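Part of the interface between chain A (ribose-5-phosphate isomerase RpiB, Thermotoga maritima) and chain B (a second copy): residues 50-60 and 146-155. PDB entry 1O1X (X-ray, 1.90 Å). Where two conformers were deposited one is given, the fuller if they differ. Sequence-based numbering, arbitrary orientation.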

ATOM      1  N   GLU A  50      13.148  22.792   9.879  1.00 15.30           N
ATOM      2  CA  GLU A  50      14.543  22.986   9.495  1.00 16.18           C
ATOM      3  C   GLU A  50      15.214  21.613   9.378  1.00 16.05           C
ATOM      4  O   GLU A  50      14.942  20.685  10.158  1.00 15.37           O
ATOM      5  N   SER A  51      16.089  21.490   8.394  1.00 15.14           N
ATOM      6  CA  SER A  51      16.677  20.210   8.043  1.00 15.72           C
ATOM      7  C   SER A  51      17.491  19.605   9.189  1.00 14.13           C
ATOM      8  O   SER A  51      18.314  20.271   9.764  1.00 13.21           O
ATOM      9  N   VAL A  52      17.224  18.342   9.537  1.00 13.85           N
ATOM     10  CA  VAL A  52      17.995  17.602  10.545  1.00 13.25           C
ATOM     11  C   VAL A  52      18.245  16.180  10.030  1.00 13.06           C
ATOM     12  O   VAL A  52      17.737  15.786   8.962  1.00 11.47           O
ATOM     13  N   ASP A  53      19.024  15.421  10.795  1.00 12.27           N
ATOM     14  CA  ASP A  53      19.395  14.059  10.407  1.00 11.84           C
ATOM     15  C   ASP A  53      18.649  12.990  11.249  1.00 12.46           C
ATOM     16  O   ASP A  53      18.828  12.894  12.471  1.00 12.89           O
ATOM     17  N   TYR A  54      17.881  12.149  10.574  1.00 12.26           N
ATOM     18  CA  TYR A  54      17.035  11.156  11.252  1.00 12.78           C
ATOM     19  C   TYR A  54      17.747  10.278  12.327  1.00 12.51           C
ATOM     20  O   TYR A  54      17.109   9.981  13.346  1.00 11.99           O
ATOM     21  N   PRO A  55      18.981   9.795  12.122  1.00 12.49           N
ATOM     22  CA  PRO A  55      19.579   8.923  13.157  1.00 12.82           C
ATOM     23  C   PRO A  55      19.720   9.596  14.540  1.00 13.25           C
ATOM     24  O   PRO A  55      19.648   8.901  15.547  1.00 13.57           O
ATOM     25  N   ASP A  56      19.903  10.924  14.581  1.00 14.01           N
ATOM     26  CA  ASP A  56      20.002  11.656  15.833  1.00 13.76           C
ATOM     27  C   ASP A  56      18.712  11.468  16.653  1.00 13.95           C
ATOM     28  O   ASP A  56      18.760  11.340  17.883  1.00 14.05           O
ATOM     29  N   TYR A  57      17.581  11.395  15.956  1.00 12.68           N
ATOM     30  CA  TYR A  57      16.260  11.272  16.589  1.00 13.47           C
ATOM     31  C   TYR A  57      15.865   9.827  16.946  1.00 13.67           C
ATOM     32  O   TYR A  57      15.244   9.590  18.001  1.00 14.65           O
ATOM     33  N   ALA A  58      16.261   8.872  16.106  1.00 14.20           N
ATOM     34  CA  ALA A  58      16.170   7.447  16.401  1.00 13.68           C
ATOM     35  C   ALA A  58      16.830   7.142  17.750  1.00 14.01           C
ATOM     36  O   ALA A  58      16.240   6.444  18.582  1.00 12.11           O
ATOM     37  N   LYS A  59      18.015   7.725  17.992  1.00 13.69           N
ATOM     38  CA  LYS A  59      18.800   7.422  19.187  1.00 14.24           C
ATOM     39  C   LYS A  59      18.095   7.899  20.447  1.00 13.27           C
ATOM     40  O   LYS A  59      18.166   7.236  21.489  1.00 13.74           O
ATOM     41  N   LYS A  60      17.434   9.038  20.368  1.00 12.46           N
ATOM     42  CA  LYS A  60      16.729   9.582  21.540  1.00 12.89           C
ATOM     43  C   LYS A  60      15.550   8.669  21.977  1.00 12.32           C
ATOM     44  O   LYS A  60      15.328   8.446  23.158  1.00 12.61           O
TER
ATOM     45  N   GLU B 146      24.642  11.442   2.672  1.00 10.84           N
ATOM     46  CA  GLU B 146      25.834  10.684   3.096  1.00 10.61           C
ATOM     47  C   GLU B 146      26.080  10.814   4.608  1.00 10.59           C
ATOM     48  O   GLU B 146      26.334   9.796   5.277  1.00 10.49           O
ATOM     49  N   ARG B 147      25.960  12.034   5.134  1.00  8.94           N
ATOM     50  CA  ARG B 147      26.092  12.268   6.573  1.00  9.04           C
ATOM     51  C   ARG B 147      25.131  11.388   7.392  1.00  9.63           C
ATOM     52  O   ARG B 147      25.489  10.863   8.450  1.00  7.91           O
ATOM     53  N   ARG B 148      23.911  11.265   6.900  1.00 10.18           N
ATOM     54  CA  ARG B 148      22.869  10.516   7.610  1.00 11.52           C
ATOM     55  C   ARG B 148      23.181   9.046   7.637  1.00 11.42           C
ATOM     56  O   ARG B 148      23.070   8.430   8.683  1.00 11.83           O
ATOM     57  N   ILE B 149      23.621   8.506   6.508  1.00 11.67           N
ATOM     58  CA  ILE B 149      23.993   7.096   6.447  1.00 11.77           C
ATOM     59  C   ILE B 149      25.201   6.758   7.331  1.00 12.16           C
ATOM     60  O   ILE B 149      25.259   5.667   7.968  1.00 12.80           O
ATOM     61  N   ARG B 150      26.167   7.666   7.390  1.00 10.59           N
ATOM     62  CA  ARG B 150      27.289   7.509   8.329  1.00 11.01           C
ATOM     63  C   ARG B 150      26.849   7.562   9.813  1.00 11.15           C
ATOM     64  O   ARG B 150      27.271   6.730  10.639  1.00 11.02           O
ATOM     65  N   LYS B 151      25.941   8.489  10.124  1.00 10.66           N
ATOM     66  CA  LYS B 151      25.376   8.609  11.472  1.00 11.28           C
ATOM     67  C   LYS B 151      24.652   7.330  11.934  1.00 11.46           C
ATOM     68  O   LYS B 151      24.679   7.007  13.128  1.00 11.17           O
ATOM     69  N   ILE B 152      24.045   6.596  11.011  1.00 11.69           N
ATOM     70  CA  ILE B 152      23.386   5.319  11.378  1.00 13.62           C
ATOM     71  C   ILE B 152      24.392   4.399  12.106  1.00 14.70           C
ATOM     72  O   ILE B 152      24.045   3.704  13.068  1.00 14.40           O
ATOM     73  N   ASP B 153      25.643   4.415  11.631  1.00 15.61           N
ATOM     74  CA  ASP B 153      26.693   3.517  12.114  1.00 16.69           C
ATOM     75  C   ASP B 153      27.539   4.101  13.206  1.00 18.67           C
ATOM     76  O   ASP B 153      28.491   3.445  13.650  1.00 19.34           O
ATOM     77  N   GLU B 154      27.232   5.332  13.622  1.00 19.85           N
ATOM     78  CA  GLU B 154      27.826   5.929  14.820  1.00 22.24           C
ATOM     79  C   GLU B 154      26.920   5.552  15.993  1.00 25.13           C
ATOM     80  O   GLU B 154      26.109   6.324  16.424  1.00 25.00           O
ATOM     81  N   VAL B 155      27.005   4.310  16.457  1.00 29.92           N
ATOM     82  CA  VAL B 155      25.946   3.750  17.342  1.00 33.05           C
ATOM     83  C   VAL B 155      26.208   4.112  18.853  1.00 35.44           C
ATOM     84  O   VAL B 155      27.417   4.095  19.231  1.00 36.86           O
ATOM     85  OXT VAL B 155      25.248   4.464  19.652  1.00 36.64           O
TER

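Charged side chains at a subunit interface rarely act through their charge alone; their aliphatic stems pack while their tips find partners. The contact between two copies of ribose-5-phosphate isomerase RpiB illustrates the point. Two helices, 54-60 of chain A and 146-152 of chain B, run in roughly the same direction at 29°, their axes approaching to 8.9 Å, and the two stretches together bury 567 Å². Three residues that point toward the opposing stretch dominate: B:Arg148 (105 Å²), B:Lys151 (78 Å²) and A:Asp53 (76 Å²).

B:Arg148 leaves its helix with chi1 m and then extends through two t angles, which carries the guanidinium to A:Asp53 and A:Ser51. There B:Arg148 NE donates to A:Asp53 OD1 at 2.9 Å, a nearly straight hydrogen bond within a salt bridge, and OD1 lies at the edge of the guanidinium, near its plane. The base of the same side chain is used differently: CB of B:Arg148 sits 3.7 Å from CE2 of A:Tyr54. Water 1 reinforces the arrangement, accepting from B:Arg148 NH2 (3.1 Å), donating to A:Asp53 OD1 (3.0 Å) and hydrogen-bonding to A:Ser51 OG (2.7 Å).

B:Lys151, one helical turn later, also starts with chi1 m and is then t throughout. This full extension places B:Lys151 NZ between two carboxylates, 2.8 Å from A:Asp53 OD2 and 2.7 Å from A:Asp56 OD2, both salt bridges. A:Asp53, with chi1 m, therefore divides its oxygens between two cations, OD1 to the arginine and OD2 to the lysine. A:Asp53 OD2 also accepts from water 2 (2.6 Å), which in turn accepts from B:Arg147 NH1 (2.9 Å). The CB of A:Asp56 points sideways, but its m rotamer brings the carboxylate nearer.

Beside this charged network lies an apolar patch. A:Pro55 points toward chain B, its CG 3.8 Å from CG1 of B:Ile152 and its CB 3.9 Å from CB of B:Lys151, so the base of the lysine packs against the proline while NZ bonds to the carboxylates. A:Tyr54, in the p rotamer, starts sideways yet brings its ring closer; CD1 of B:Ile152 (chi1 m, chi2 t) meets the ring edge, 3.9 Å from CE1 of A:Tyr54.

At the far end, A:Lys59 (m, t, t, p) also points toward chain B. A:Lys59 NZ makes weak hydrogen bonds, each 3.1 Å, to the backbone O atoms of B:Lys151 and B:Glu154. Here a cation meets carbonyl groups rather than carboxylates, completing the contact with main-chain acceptors.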

ATOM      1  CB  GLU A  50      15.308  23.866  10.500  0.34 16.58           C
ATOM      2  CG  GLU A  50      16.830  23.850  10.320  0.34 17.87           C
ATOM      3  CD  GLU A  50      17.569  24.924  11.109  0.34 20.30           C
ATOM      4  OE1 GLU A  50      16.987  26.006  11.355  0.34 21.76           O
ATOM      5  OE2 GLU A  50      18.754  24.694  11.465  0.34 20.98           O
ATOM      6  CB  SER A  51      17.538  20.383   6.782  1.00 16.41           C
ATOM      7  OG  SER A  51      18.197  19.161   6.514  1.00 21.24           O
ATOM      8  CB  VAL A  52      17.281  17.539  11.945  1.00 13.47           C
ATOM      9  CG1 VAL A  52      17.093  18.952  12.547  1.00 15.27           C
ATOM     10  CG2 VAL A  52      15.941  16.784  11.850  1.00 14.85           C
ATOM     11  CB  ASP A  53      20.906  13.864  10.519  1.00 11.09           C
ATOM     12  CG  ASP A  53      21.696  14.858   9.685  1.00 11.83           C
ATOM     13  OD1 ASP A  53      21.222  15.258   8.590  1.00 12.65           O
ATOM     14  OD2 ASP A  53      22.822  15.278  10.057  1.00 10.53           O
ATOM     15  CB  TYR A  54      16.228  10.269  10.235  1.00 12.98           C
ATOM     16  CG  TYR A  54      17.045   9.483   9.232  1.00 11.59           C
ATOM     17  CD1 TYR A  54      17.584   8.228   9.541  1.00 11.81           C
ATOM     18  CD2 TYR A  54      17.268   9.981   7.960  1.00 13.01           C
ATOM     19  CE1 TYR A  54      18.380   7.529   8.606  1.00 10.81           C
ATOM     20  CE2 TYR A  54      18.051   9.286   7.011  1.00 12.52           C
ATOM     21  CZ  TYR A  54      18.595   8.050   7.337  1.00 11.48           C
ATOM     22  OH  TYR A  54      19.354   7.383   6.382  1.00 13.05           O
ATOM     23  CB  PRO A  55      20.962   8.536  12.566  1.00 12.00           C
ATOM     24  CG  PRO A  55      20.782   8.739  11.067  1.00 12.88           C
ATOM     25  CD  PRO A  55      19.905   9.979  10.972  1.00 12.53           C
ATOM     26  CB  ASP A  56      20.261  13.123  15.568  1.00 13.75           C
ATOM     27  CG  ASP A  56      21.662  13.389  15.003  1.00 16.05           C
ATOM     28  OD1 ASP A  56      22.587  12.614  15.412  1.00 14.58           O
ATOM     29  OD2 ASP A  56      21.918  14.372  14.221  1.00 14.60           O
ATOM     30  CB  TYR A  57      15.210  12.043  15.759  1.00 13.24           C
ATOM     31  CG  TYR A  57      15.518  13.510  15.834  1.00 13.74           C
ATOM     32  CD1 TYR A  57      15.112  14.248  16.921  1.00 13.97           C
ATOM     33  CD2 TYR A  57      16.348  14.120  14.889  1.00 14.46           C
ATOM     34  CE1 TYR A  57      15.460  15.610  17.040  1.00 15.58           C
ATOM     35  CE2 TYR A  57      16.717  15.453  15.005  1.00 14.89           C
ATOM     36  CZ  TYR A  57      16.241  16.198  16.068  1.00 17.74           C
ATOM     37  OH  TYR A  57      16.607  17.519  16.205  1.00 18.83           O
ATOM     38  CB  ALA A  58      16.824   6.612  15.284  1.00 14.36           C
ATOM     39  CB  LYS A  59      20.181   8.093  19.155  1.00 14.85           C
ATOM     40  CG  LYS A  59      21.145   7.507  18.162  1.00 17.93           C
ATOM     41  CD  LYS A  59      22.416   8.351  18.104  1.00 21.10           C
ATOM     42  CE  LYS A  59      23.501   7.586  17.345  1.00 25.01           C
ATOM     43  NZ  LYS A  59      23.385   7.585  15.843  1.00 22.99           N
ATOM     44  CB  LYS A  60      16.208  10.996  21.264  1.00 13.28           C
ATOM     45  CG  LYS A  60      17.280  12.017  20.876  1.00 15.51           C
ATOM     46  CD  LYS A  60      16.690  13.355  20.503  1.00 21.23           C
ATOM     47  CE  LYS A  60      17.774  14.422  20.134  1.00 25.31           C
ATOM     48  NZ  LYS A  60      18.835  14.474  21.180  1.00 28.32           N
TER
ATOM     49  CB  GLU B 146      27.085  11.103   2.308  1.00 11.42           C
ATOM     50  CG  GLU B 146      28.404  10.428   2.713  1.00 13.99           C
ATOM     51  CD  GLU B 146      28.404   8.907   2.540  1.00 17.73           C
ATOM     52  OE1 GLU B 146      27.594   8.388   1.751  1.00 20.87           O
ATOM     53  OE2 GLU B 146      29.194   8.220   3.228  1.00 16.58           O
ATOM     54  CB  ARG B 147      25.860  13.726   6.910  1.00  8.75           C
ATOM     55  CG  ARG B 147      26.024  14.039   8.395  1.00  9.44           C
ATOM     56  CD  ARG B 147      25.847  15.500   8.704  1.00 10.84           C
ATOM     57  NE  ARG B 147      26.940  16.242   8.101  1.00 11.88           N
ATOM     58  CZ  ARG B 147      26.963  17.560   7.959  1.00 12.89           C
ATOM     59  NH1 ARG B 147      25.977  18.313   8.421  1.00 12.32           N
ATOM     60  NH2 ARG B 147      27.978  18.131   7.340  1.00 11.89           N
ATOM     61  CB  ARG B 148      21.500  10.748   6.984  1.00 11.79           C
ATOM     62  CG  ARG B 148      21.088  12.173   7.174  1.00 12.67           C
ATOM     63  CD  ARG B 148      20.023  12.613   6.248  1.00 15.11           C
ATOM     64  NE  ARG B 148      19.773  14.051   6.386  1.00 17.15           N
ATOM     65  CZ  ARG B 148      19.203  14.770   5.459  1.00 18.10           C
ATOM     66  NH1 ARG B 148      18.815  14.198   4.328  1.00 19.16           N
ATOM     67  NH2 ARG B 148      19.032  16.064   5.649  1.00 20.72           N
ATOM     68  CB  ILE B 149      24.016   6.475   5.024  0.65 13.08           C
ATOM     69  CG1 ILE B 149      25.130   6.970   4.159  0.65 13.60           C
ATOM     70  CG2 ILE B 149      22.644   6.615   4.315  0.65 13.19           C
ATOM     71  CD1 ILE B 149      25.199   6.166   2.889  0.65 16.88           C
ATOM     72  CB  ARG B 150      28.334   8.590   8.054  1.00 11.62           C
ATOM     73  CG  ARG B 150      29.026   8.420   6.721  1.00 11.39           C
ATOM     74  CD  ARG B 150      30.092   9.464   6.567  1.00 13.94           C
ATOM     75  NE  ARG B 150      30.739   9.428   5.266  1.00 12.86           N
ATOM     76  CZ  ARG B 150      31.925   9.960   5.005  1.00 11.76           C
ATOM     77  NH1 ARG B 150      32.627  10.585   5.941  1.00  9.66           N
ATOM     78  NH2 ARG B 150      32.411   9.840   3.788  1.00 14.32           N
ATOM     79  CB  LYS B 151      24.458   9.837  11.594  1.00 10.03           C
ATOM     80  CG  LYS B 151      25.186  11.149  11.768  1.00 10.06           C
ATOM     81  CD  LYS B 151      24.237  12.335  11.951  1.00 10.29           C
ATOM     82  CE  LYS B 151      24.969  13.609  12.273  1.00 11.36           C
ATOM     83  NZ  LYS B 151      24.005  14.727  12.500  1.00  8.40           N
ATOM     84  CB  ILE B 152      22.841   4.604  10.126  1.00 13.69           C
ATOM     85  CG1 ILE B 152      21.667   5.386   9.538  1.00 13.70           C
ATOM     86  CG2 ILE B 152      22.431   3.173  10.450  1.00 14.07           C
ATOM     87  CD1 ILE B 152      21.289   4.912   8.187  1.00 17.01           C
ATOM     88  CB  ASP B 153      27.585   3.056  10.953  1.00 16.36           C
ATOM     89  CG  ASP B 153      26.881   2.056  10.059  1.00 18.06           C
ATOM     90  OD1 ASP B 153      26.061   1.315  10.599  1.00 19.38           O
ATOM     91  OD2 ASP B 153      27.115   1.918   8.844  1.00 20.77           O
ATOM     92  CB  GLU B 154      27.947   7.448  14.650  1.00 21.17           C
ATOM     93  CG  GLU B 154      28.881   7.827  13.511  1.00 22.63           C
ATOM     94  CD  GLU B 154      28.955   9.336  13.236  1.00 26.52           C
ATOM     95  OE1 GLU B 154      28.303  10.150  13.967  1.00 22.90           O
ATOM     96  OE2 GLU B 154      29.658   9.699  12.252  1.00 29.11           O
ATOM     97  CB  VAL B 155      25.711   2.208  17.066  1.00 33.43           C
ATOM     98  CG1 VAL B 155      25.188   1.993  15.667  1.00 32.61           C
ATOM     99  CG2 VAL B 155      26.990   1.407  17.246  1.00 34.98           C
TER
HETATM  100  O   HOH W   1      20.155  17.909   7.857  1.00 41.51           O
HETATM  101  O   HOH W   2      23.612  17.719  10.046  1.00 26.41           O